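Local structure of thiamine pyrophosphokinase (Saccharomyces cerevisiae, 1IG0) at residues 84-89 and 106-111; 126-131 and 203-208; 134-139 and 170-175. The protein catalyses the transfer of pyrophosphate from ATP to thiamine, making thiamine diphosphate, and is the only yeast enzyme able to do so. One frame throughout, in Å; residues are numbered along the deposited sequence.

Interaction 1: 84-89 and 106-111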
loop_
_atom_site.group_PDB
_atom_site.type_symbol
_atom_site.label_atom_id
_atom_site.label_comp_id
_atom_site.label_asym_id
_atom_site.label_seq_id
_atom_site.Cartn_x
_atom_site.Cartn_y
_atom_site.Cartn_z
ATOM N N THR B 84 -6.601 6.438 33.751
ATOM C CA THR B 84 -5.409 7.170 34.158
ATOM C C THR B 84 -4.500 7.391 32.956
ATOM O O THR B 84 -3.997 8.493 32.737
ATOM C CB THR B 84 -4.619 6.403 35.236
ATOM O OG1 THR B 84 -5.438 6.223 36.399
ATOM C CG2 THR B 84 -3.360 7.169 35.616
ATOM N N LEU B 85 -4.291 6.333 32.178
ATOM C CA LEU B 85 -3.444 6.418 30.998
ATOM C C LEU B 85 -4.117 7.229 29.897
ATOM O O LEU B 85 -3.475 8.044 29.237
ATOM C CB LEU B 85 -3.106 5.015 30.482
ATOM C CG LEU B 85 -2.190 4.180 31.382
ATOM C CD1 LEU B 85 -1.929 2.828 30.736
ATOM C CD2 LEU B 85 -0.880 4.925 31.613
ATOM N N ARG B 86 -5.414 7.007 29.704
ATOM C CA ARG B 86 -6.156 7.735 28.684
ATOM C C ARG B 86 -6.009 9.237 28.905
ATOM O O ARG B 86 -5.784 9.991 27.960
ATOM C CB ARG B 86 -7.635 7.352 28.717
ATOM C CG ARG B 86 -8.510 8.228 27.835
ATOM C CD ARG B 86 -9.976 7.881 27.997
ATOM N NE ARG B 86 -10.365 6.716 27.215
ATOM C CZ ARG B 86 -11.514 6.068 27.372
ATOM N NH1 ARG B 86 -12.384 6.469 28.292
ATOM N NH2 ARG B 86 -11.803 5.031 26.599
ATOM N N ILE B 87 -6.140 9.663 30.157
ATOM C CA ILE B 87 -6.008 11.072 30.505
ATOM C C ILE B 87 -4.557 11.510 30.337
ATOM O O ILE B 87 -4.276 12.671 30.040
ATOM C CB ILE B 87 -6.460 11.330 31.966
ATOM C CG1 ILE B 87 -7.986 11.390 32.031
ATOM C CG2 ILE B 87 -5.857 12.626 32.492
ATOM C CD1 ILE B 87 -8.585 12.544 31.245
ATOM N N LYS B 88 -3.642 10.568 30.526
ATOM C CA LYS B 88 -2.220 10.848 30.392
ATOM C C LYS B 88 -1.831 11.039 28.930
ATOM O O LYS B 88 -0.875 11.751 28.624
ATOM C CB LYS B 88 -1.399 9.703 30.994
ATOM C CG LYS B 88 0.101 9.820 30.761
ATOM C CD LYS B 88 0.853 8.656 31.389
ATOM C CE LYS B 88 2.336 8.702 31.043
ATOM N NZ LYS B 88 2.984 9.961 31.505
ATOM N N TYR B 89 -2.578 10.409 28.030
ATOM C CA TYR B 89 -2.272 10.511 26.610
ATOM C C TYR B 89 -3.296 11.278 25.783
ATOM O O TYR B 89 -3.855 10.756 24.816
ATOM C CB TYR B 89 -2.053 9.112 26.031
ATOM C CG TYR B 89 -0.887 8.404 26.681
ATOM C CD1 TYR B 89 -1.080 7.521 27.742
ATOM C CD2 TYR B 89 0.418 8.671 26.279
ATOM C CE1 TYR B 89 0.003 6.926 28.389
ATOM C CE2 TYR B 89 1.505 8.087 26.916
ATOM C CZ TYR B 89 1.292 7.216 27.971
ATOM O OH TYR B 89 2.369 6.646 28.609
ATOM N N TYR B 106 -16.013 13.090 21.212
ATOM C CA TYR B 106 -15.909 14.540 21.086
ATOM C C TYR B 106 -16.038 15.208 22.451
ATOM O O TYR B 106 -15.211 16.041 22.827
ATOM C CB TYR B 106 -16.999 15.077 20.155
ATOM C CG TYR B 106 -17.070 16.589 20.116
ATOM C CD1 TYR B 106 -16.041 17.344 19.555
ATOM C CD2 TYR B 106 -18.159 17.267 20.663
ATOM C CE1 TYR B 106 -16.093 18.738 19.541
ATOM C CE2 TYR B 106 -18.221 18.660 20.655
ATOM C CZ TYR B 106 -17.185 19.389 20.092
ATOM O OH TYR B 106 -17.241 20.764 20.088
ATOM N N LYS B 107 -17.080 14.840 23.189
ATOM C CA LYS B 107 -17.314 15.411 24.509
ATOM C C LYS B 107 -16.151 15.170 25.466
ATOM O O LYS B 107 -15.765 16.064 26.217
ATOM C CB LYS B 107 -18.595 14.843 25.130
ATOM C CG LYS B 107 -19.894 15.356 24.522
ATOM C CD LYS B 107 -21.042 15.196 25.515
ATOM C CE LYS B 107 -22.346 15.794 25.002
ATOM N NZ LYS B 107 -22.974 14.964 23.937
ATOM N N TYR B 108 -15.598 13.961 25.437
ATOM C CA TYR B 108 -14.487 13.605 26.313
ATOM C C TYR B 108 -13.250 14.474 26.104
ATOM O O TYR B 108 -12.682 14.999 27.062
ATOM C CB TYR B 108 -14.099 12.139 26.113
ATOM C CG TYR B 108 -12.904 11.724 26.942
ATOM C CD1 TYR B 108 -13.022 11.506 28.314
ATOM C CD2 TYR B 108 -11.645 11.581 26.360
ATOM C CE1 TYR B 108 -11.917 11.157 29.088
ATOM C CE2 TYR B 108 -10.531 11.234 27.124
ATOM C CZ TYR B 108 -10.675 11.023 28.486
ATOM O OH TYR B 108 -9.578 10.678 29.242
ATOM N N TYR B 109 -12.830 14.621 24.854
ATOM C CA TYR B 109 -11.647 15.414 24.549
ATOM C C TYR B 109 -11.880 16.910 24.669
ATOM O O TYR B 109 -10.962 17.659 25.008
ATOM C CB TYR B 109 -11.120 15.060 23.157
ATOM C CG TYR B 109 -10.409 13.726 23.135
ATOM C CD1 TYR B 109 -10.708 12.764 22.172
ATOM C CD2 TYR B 109 -9.449 13.419 24.098
ATOM C CE1 TYR B 109 -10.069 11.524 22.172
ATOM C CE2 TYR B 109 -8.804 12.189 24.106
ATOM C CZ TYR B 109 -9.119 11.244 23.143
ATOM O OH TYR B 109 -8.495 10.020 23.162
ATOM N N ARG B 110 -13.102 17.353 24.400
ATOM C CA ARG B 110 -13.392 18.772 24.518
ATOM C C ARG B 110 -13.340 19.143 25.992
ATOM O O ARG B 110 -12.763 20.164 26.367
ATOM C CB ARG B 110 -14.775 19.111 23.966
ATOM C CG ARG B 110 -14.915 20.596 23.689
ATOM C CD ARG B 110 -16.338 21.034 23.405
ATOM N NE ARG B 110 -16.357 22.371 22.811
ATOM C CZ ARG B 110 -15.696 23.419 23.298
ATOM N NH1 ARG B 110 -14.959 23.295 24.395
ATOM N NH2 ARG B 110 -15.760 24.591 22.682
ATOM N N LYS B 111 -13.946 18.302 26.824
ATOM C CA LYS B 111 -13.974 18.535 28.262
ATOM C C LYS B 111 -12.547 18.589 28.801
ATOM O O LYS B 111 -12.244 19.376 29.697
ATOM C CB LYS B 111 -14.744 17.418 28.972
ATOM C CG LYS B 111 -15.640 17.905 30.103
ATOM C CD LYS B 111 -15.788 16.861 31.204
ATOM C CE LYS B 111 -16.349 15.540 30.692
ATOM N NZ LYS B 111 -17.756 15.656 30.223
HETATM O O HOH W 1 -6.499 10.026 25.243
#
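Tyr-108 pushes its phenol end between Arg-86 and Ile-87. Its OH is 3.0 Å from Arg-86 CG and 2.9 Å from Ile-87 CD1, which is tight for a carbon against an oxygen. Arg-86 CD comes up obliquely to the ring, 3.3 Å from Tyr-108 CZ. The arginine makes these contacts with the aliphatic part of its chain. With CG anti to the backbone N (chi1 171°), the chain carries CG and CD to the phenol oxygen, and a bend at chi3 (-81°) then brings the guanidinium over the ring, steeply tilted to it. CZ of Arg-86 is 5.3 Å from the ring centroid of Tyr-108, so any cation-pi attraction is weak at most. No direct hydrogen bond crosses the contact. Water 1 makes the polar link instead. It donates to Arg-86 O and Tyr-89 O, and accepts from Tyr-109 OH at 2.9 Å. Tyr-109 thus reaches the end of helix 83-88 through this water. Both helices belong to the alpha/beta part of the catalytic domain, where helix 103-111 makes the beta-alpha-beta crossover between parallel strands 93-96 and 115-118. Further out, Glu-83 forms a salt bridge with Arg-86 NH1 and a weak hydrogen bond with Tyr-108 OH. Arg-86 NH2 bonds to Tyr-76 O, while the Tyr-76 ring meets that of Tyr-108 edge-to-face.

Interaction 2: 126-131 and 203-208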
loop_
_atom_site.group_PDB
_atom_site.type_symbol
_atom_site.label_atom_id
_atom_site.label_comp_id
_atom_site.label_asym_id
_atom_site.label_seq_id
_atom_site.Cartn_x
_atom_site.Cartn_y
_atom_site.Cartn_z
ATOM N N ASP B 126 -7.464 14.877 5.373
ATOM C CA ASP B 126 -7.262 15.192 6.776
ATOM C C ASP B 126 -5.759 15.266 7.017
ATOM O O ASP B 126 -5.294 16.016 7.872
ATOM C CB ASP B 126 -7.877 14.117 7.674
ATOM C CG ASP B 126 -9.392 14.146 7.666
ATOM O OD1 ASP B 126 -9.970 15.253 7.703
ATOM O OD2 ASP B 126 -10.005 13.060 7.638
ATOM N N PHE B 127 -5.003 14.486 6.248
ATOM C CA PHE B 127 -3.551 14.469 6.373
ATOM C C PHE B 127 -2.999 15.863 6.072
ATOM O O PHE B 127 -2.208 16.405 6.842
ATOM C CB PHE B 127 -2.949 13.444 5.405
ATOM C CG PHE B 127 -1.583 12.954 5.805
ATOM C CD1 PHE B 127 -1.323 11.590 5.896
ATOM C CD2 PHE B 127 -0.559 13.849 6.096
ATOM C CE1 PHE B 127 -0.066 11.125 6.272
ATOM C CE2 PHE B 127 0.702 13.393 6.473
ATOM C CZ PHE B 127 0.949 12.029 6.561
ATOM N N THR B 128 -3.422 16.441 4.952
ATOM C CA THR B 128 -2.964 17.774 4.573
ATOM C C THR B 128 -3.404 18.798 5.612
ATOM O O THR B 128 -2.665 19.731 5.921
ATOM C CB THR B 128 -3.507 18.186 3.192
ATOM O OG1 THR B 128 -2.973 17.309 2.194
ATOM C CG2 THR B 128 -3.103 19.618 2.864
ATOM N N LYS B 129 -4.608 18.625 6.148
ATOM C CA LYS B 129 -5.113 19.535 7.170
ATOM C C LYS B 129 -4.200 19.463 8.397
ATOM O O LYS B 129 -3.908 20.476 9.038
ATOM C CB LYS B 129 -6.542 19.149 7.568
ATOM C CG LYS B 129 -7.594 19.369 6.486
ATOM C CD LYS B 129 -8.976 18.968 6.982
ATOM C CE LYS B 129 -10.063 19.317 5.974
ATOM N NZ LYS B 129 -9.931 18.575 4.689
ATOM N N CYS B 130 -3.742 18.254 8.708
ATOM C CA CYS B 130 -2.870 18.036 9.853
ATOM C C CYS B 130 -1.481 18.640 9.692
ATOM O O CYS B 130 -1.014 19.355 10.575
ATOM C CB CYS B 130 -2.744 16.539 10.148
ATOM S SG CYS B 130 -4.237 15.791 10.840
ATOM N N VAL B 131 -0.813 18.358 8.576
ATOM C CA VAL B 131 0.528 18.894 8.369
ATOM C C VAL B 131 0.529 20.420 8.282
ATOM O O VAL B 131 1.478 21.070 8.726
ATOM C CB VAL B 131 1.200 18.297 7.106
ATOM C CG1 VAL B 131 1.474 16.812 7.321
ATOM C CG2 VAL B 131 0.318 18.503 5.894
ATOM N N ILE B 203 1.505 8.014 0.736
ATOM C CA ILE B 203 2.765 7.978 0.008
ATOM C C ILE B 203 3.043 9.306 -0.692
ATOM O O ILE B 203 4.186 9.753 -0.741
ATOM C CB ILE B 203 2.788 6.837 -1.034
ATOM C CG1 ILE B 203 2.706 5.483 -0.320
ATOM C CG2 ILE B 203 4.058 6.918 -1.871
ATOM C CD1 ILE B 203 3.788 5.264 0.716
ATOM N N THR B 204 2.005 9.940 -1.232
ATOM C CA THR B 204 2.195 11.222 -1.908
ATOM C C THR B 204 2.782 12.254 -0.944
ATOM O O THR B 204 3.586 13.099 -1.342
ATOM C CB THR B 204 0.871 11.790 -2.478
ATOM O OG1 THR B 204 -0.007 12.161 -1.406
ATOM C CG2 THR B 204 0.191 10.758 -3.357
ATOM N N GLN B 205 2.374 12.185 0.321
ATOM C CA GLN B 205 2.859 13.116 1.337
ATOM C C GLN B 205 4.381 13.090 1.449
ATOM O O GLN B 205 5.013 14.129 1.646
ATOM C CB GLN B 205 2.242 12.784 2.699
ATOM C CG GLN B 205 0.762 13.130 2.847
ATOM C CD GLN B 205 0.500 14.629 2.888
ATOM O OE1 GLN B 205 1.369 15.413 3.269
ATOM N NE2 GLN B 205 -0.714 15.030 2.518
ATOM N N LEU B 206 4.971 11.905 1.336
ATOM C CA LEU B 206 6.423 11.782 1.416
ATOM C C LEU B 206 7.077 12.617 0.317
ATOM O O LEU B 206 8.077 13.300 0.550
ATOM C CB LEU B 206 6.845 10.315 1.278
ATOM C CG LEU B 206 6.519 9.412 2.471
ATOM C CD1 LEU B 206 6.757 7.956 2.108
ATOM C CD2 LEU B 206 7.372 9.816 3.665
ATOM N N TYR B 207 6.499 12.561 -0.880
ATOM C CA TYR B 207 7.019 13.314 -2.016
ATOM C C TYR B 207 6.705 14.807 -1.937
ATOM O O TYR B 207 7.595 15.642 -2.105
ATOM C CB TYR B 207 6.460 12.766 -3.334
ATOM C CG TYR B 207 6.999 11.411 -3.748
ATOM C CD1 TYR B 207 6.240 10.256 -3.578
ATOM C CD2 TYR B 207 8.261 11.291 -4.337
ATOM C CE1 TYR B 207 6.719 9.009 -3.987
ATOM C CE2 TYR B 207 8.750 10.049 -4.750
ATOM C CZ TYR B 207 7.973 8.913 -4.574
ATOM O OH TYR B 207 8.446 7.688 -4.996
ATOM N N THR B 208 5.443 15.146 -1.678
ATOM C CA THR B 208 5.034 16.549 -1.612
ATOM C C THR B 208 5.671 17.351 -0.478
ATOM O O THR B 208 6.071 18.498 -0.681
ATOM C CB THR B 208 3.496 16.687 -1.518
ATOM O OG1 THR B 208 3.017 16.008 -0.351
ATOM C CG2 THR B 208 2.838 16.098 -2.753
#
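The ring of Phe-127 and the side-chain amide of Gln-205 are stacked, with their planes only 6° apart. Gln-205 CG sits over the centre of one ring face, a CH-pi contact of 3.6 Å to the Phe-127 centroid. The amide carbon is displaced toward one side, with Gln-205 CD 3.5 Å from Phe-127 CD2. At the ring edge, in its plane, is CG1 of Val-131. The contact joins helices 126-139 and 196-212 in the alpha-beta-alpha fold of the catalytic domain. The short segments cross at -37°, with their axes 11.3 Å apart. Gln-205 reaches from helix 196-212 toward Phe-127 and Thr-128. A bend at chi2 (-70°) lays its amide flat along the ring and still lets NE2 reach Thr-128. Val-131 CG2 is a looser neighbour, 4.2 Å from Gln-205 OE1. The side chain of Phe-127 is about 7 Å from a bound thiamine, and Thr-125, which helps line that pocket, takes a hydrogen bond from the backbone N of Thr-128 through its OG1. On another side of helix 196-212, Thr-204 and Tyr-207 pack on Val-279 of the second subunit. A single hydrogen bond between the two segments holds the buried amide: Gln-205 NE2 donates to Thr-128 OG1 at 3.2 Å, a clearly bent bond, with the hydroxyl oxygen nearly in the amide plane.

Interaction 3: 134-139 and 170-175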
loop_
_atom_site.group_PDB
_atom_site.type_symbol
_atom_site.label_atom_id
_atom_site.label_comp_id
_atom_site.label_asym_id
_atom_site.label_seq_id
_atom_site.Cartn_x
_atom_site.Cartn_y
_atom_site.Cartn_z
ATOM N N ILE B 134 0.248 21.415 11.840
ATOM C CA ILE B 134 1.506 21.155 12.527
ATOM C C ILE B 134 2.540 22.239 12.241
ATOM O O ILE B 134 3.209 22.723 13.156
ATOM C CB ILE B 134 2.073 19.776 12.124
ATOM C CG1 ILE B 134 1.152 18.676 12.661
ATOM C CG2 ILE B 134 3.488 19.608 12.663
ATOM C CD1 ILE B 134 1.462 17.292 12.135
ATOM N N SER B 135 2.668 22.630 10.976
ATOM C CA SER B 135 3.628 23.664 10.611
ATOM C C SER B 135 3.250 24.993 11.265
ATOM O O SER B 135 4.111 25.707 11.783
ATOM C CB SER B 135 3.689 23.834 9.093
ATOM O OG SER B 135 4.756 24.695 8.732
ATOM N N LEU B 136 1.964 25.328 11.236
ATOM C CA LEU B 136 1.494 26.566 11.849
ATOM C C LEU B 136 1.811 26.560 13.342
ATOM O O LEU B 136 2.282 27.555 13.895
ATOM C CB LEU B 136 -0.016 26.720 11.641
ATOM C CG LEU B 136 -0.483 27.177 10.255
ATOM C CD1 LEU B 136 -2.002 27.078 10.165
ATOM C CD2 LEU B 136 -0.012 28.610 10.007
ATOM N N HIS B 137 1.552 25.430 13.990
ATOM C CA HIS B 137 1.809 25.295 15.419
ATOM C C HIS B 137 3.250 25.647 15.780
ATOM O O HIS B 137 3.499 26.395 16.725
ATOM C CB HIS B 137 1.529 23.861 15.878
ATOM C CG HIS B 137 1.926 23.597 17.297
ATOM N ND1 HIS B 137 1.116 23.907 18.368
ATOM C CD2 HIS B 137 3.071 23.097 17.822
ATOM C CE1 HIS B 137 1.746 23.613 19.492
ATOM N NE2 HIS B 137 2.933 23.121 19.188
ATOM N N PHE B 138 4.196 25.101 15.024
ATOM C CA PHE B 138 5.609 25.337 15.289
ATOM C C PHE B 138 6.220 26.576 14.645
ATOM O O PHE B 138 7.158 27.154 15.192
ATOM C CB PHE B 138 6.436 24.121 14.854
ATOM C CG PHE B 138 6.299 22.933 15.760
ATOM C CD1 PHE B 138 5.764 21.739 15.288
ATOM C CD2 PHE B 138 6.712 23.005 17.087
ATOM C CE1 PHE B 138 5.643 20.632 16.125
ATOM C CE2 PHE B 138 6.596 21.906 17.933
ATOM C CZ PHE B 138 6.060 20.716 17.451
ATOM N N ASN B 139 5.695 26.994 13.498
ATOM C CA ASN B 139 6.292 28.124 12.797
ATOM C C ASN B 139 5.529 29.443 12.721
ATOM O O ASN B 139 6.036 30.413 12.157
ATOM C CB ASN B 139 6.687 27.674 11.389
ATOM C CG ASN B 139 7.502 26.389 11.401
ATOM O OD1 ASN B 139 8.487 26.278 12.129
ATOM N ND2 ASN B 139 7.096 25.414 10.591
ATOM N N ASN B 170 -0.820 28.923 3.988
ATOM C CA ASN B 170 -0.318 29.539 2.765
ATOM C C ASN B 170 0.273 30.918 3.034
ATOM O O ASN B 170 1.345 31.256 2.528
ATOM C CB ASN B 170 -1.445 29.650 1.730
ATOM C CG ASN B 170 -1.755 28.324 1.056
ATOM O OD1 ASN B 170 -2.787 28.171 0.400
ATOM N ND2 ASN B 170 -0.855 27.360 1.206
ATOM N N THR B 171 -0.429 31.711 3.837
ATOM C CA THR B 171 0.028 33.054 4.168
ATOM C C THR B 171 1.359 32.997 4.906
ATOM O O THR B 171 2.287 33.734 4.579
ATOM C CB THR B 171 -1.002 33.799 5.041
ATOM O OG1 THR B 171 -2.223 33.953 4.306
ATOM C CG2 THR B 171 -0.474 35.175 5.442
ATOM N N MET B 172 1.449 32.117 5.898
ATOM C CA MET B 172 2.678 31.962 6.669
ATOM C C MET B 172 3.843 31.559 5.773
ATOM O O MET B 172 4.922 32.153 5.830
ATOM C CB MET B 172 2.497 30.897 7.754
ATOM C CG MET B 172 3.804 30.462 8.417
ATOM S SD MET B 172 3.624 29.002 9.459
ATOM C CE MET B 172 3.462 27.726 8.198
ATOM N N THR B 173 3.615 30.539 4.952
ATOM C CA THR B 173 4.635 30.027 4.046
ATOM C C THR B 173 5.247 31.110 3.163
ATOM O O THR B 173 6.402 31.004 2.759
ATOM C CB THR B 173 4.057 28.911 3.150
ATOM O OG1 THR B 173 3.603 27.828 3.972
ATOM C CG2 THR B 173 5.115 28.394 2.181
ATOM N N GLU B 174 4.476 32.152 2.872
ATOM C CA GLU B 174 4.961 33.247 2.034
ATOM C C GLU B 174 6.081 34.067 2.675
ATOM O O GLU B 174 6.935 34.613 1.975
ATOM C CB GLU B 174 3.802 34.174 1.660
ATOM C CG GLU B 174 2.894 33.626 0.569
ATOM C CD GLU B 174 1.692 34.512 0.306
ATOM O OE1 GLU B 174 0.998 34.289 -0.709
ATOM O OE2 GLU B 174 1.437 35.427 1.117
ATOM N N SER B 175 6.080 34.150 4.003
ATOM C CA SER B 175 7.099 34.914 4.716
ATOM C C SER B 175 8.056 34.006 5.471
ATOM O O SER B 175 8.885 34.472 6.251
ATOM C CB SER B 175 6.441 35.886 5.700
ATOM O OG SER B 175 5.668 36.861 5.022
#
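Met-172 carries most of this contact and reaches across to Leu-136, Asn-139 and Ser-135. Its chain leaves helix 164-175 extended, with CG opposite the backbone N, and turns only at the thioether (chi3 74°). The bend sets SD against Leu-136 and Asn-139 and turns CE toward Ser-135. SD is 3.7 Å from Leu-136 CD2, an oblique apolar contact. One methyl branch of Leu-136 does this touching, and the same CD2 is 4.0 Å from Met-172 CE. On Asn-139 the sulfur meets backbone as well as side chain: SD is 3.8 Å from Asn-139 C and 3.9 Å from its CB. The amide of Asn-139 turns back along its own helix. Its ND2 donates to Ser-135 OG at 3.1 Å, with an N-H...O angle of 149° and the oxygen close to the amide plane. Ser-135 OG also hydrogen-bonds to Tyr-215 OH, so this buried hydroxyl has two polar partners. Met-172 CE lies against it as well, 3.3 Å from Ser-135 OG. With an alanine here the serine oxygen is gone, which is likely to cost Asn-139 ND2 and Tyr-215 OH their shared partner and let the asparagine amide turn more freely. No hydrogen bond joins the two segments. Their axes pass 10.5 Å apart at 50°, and the nearest CA pair is Leu-136 with Met-172. Earlier turns of helix 164-175 extend the packing, with Leu-136 on Ile-165 and Leu-168, and Ser-135 on Tyr-169. Elsewhere round helix 126-139, Ile-134 and Phe-138 pack on strands 38-43 and 64-68. In the alpha-beta-alpha catalytic domain this helix thus lies between the central sheet and helix 164-175.

Overall arrangement
Interactions 2 and 3 share helix 126-139. Its first turns meet helix 196-212 in a buried contact near the chain centre, and its last turns meet helix 164-175 farther out, where the contact is only partly buried. Their centres are about 15 Å apart, and interaction 3 is nested in the loop that interaction 2 closes. Interaction 1 comes earlier in the chain, uses other helices and touches neither. Its centre is about 24 Å from the chain centre, and it too is partly buried. The chemistry differs with place. Interaction 2 combines an amide-ring stack with a direct hydrogen bond, interaction 3 relies on a thioether, and interaction 1 uses aliphatic chain against a phenol plus a bridging water.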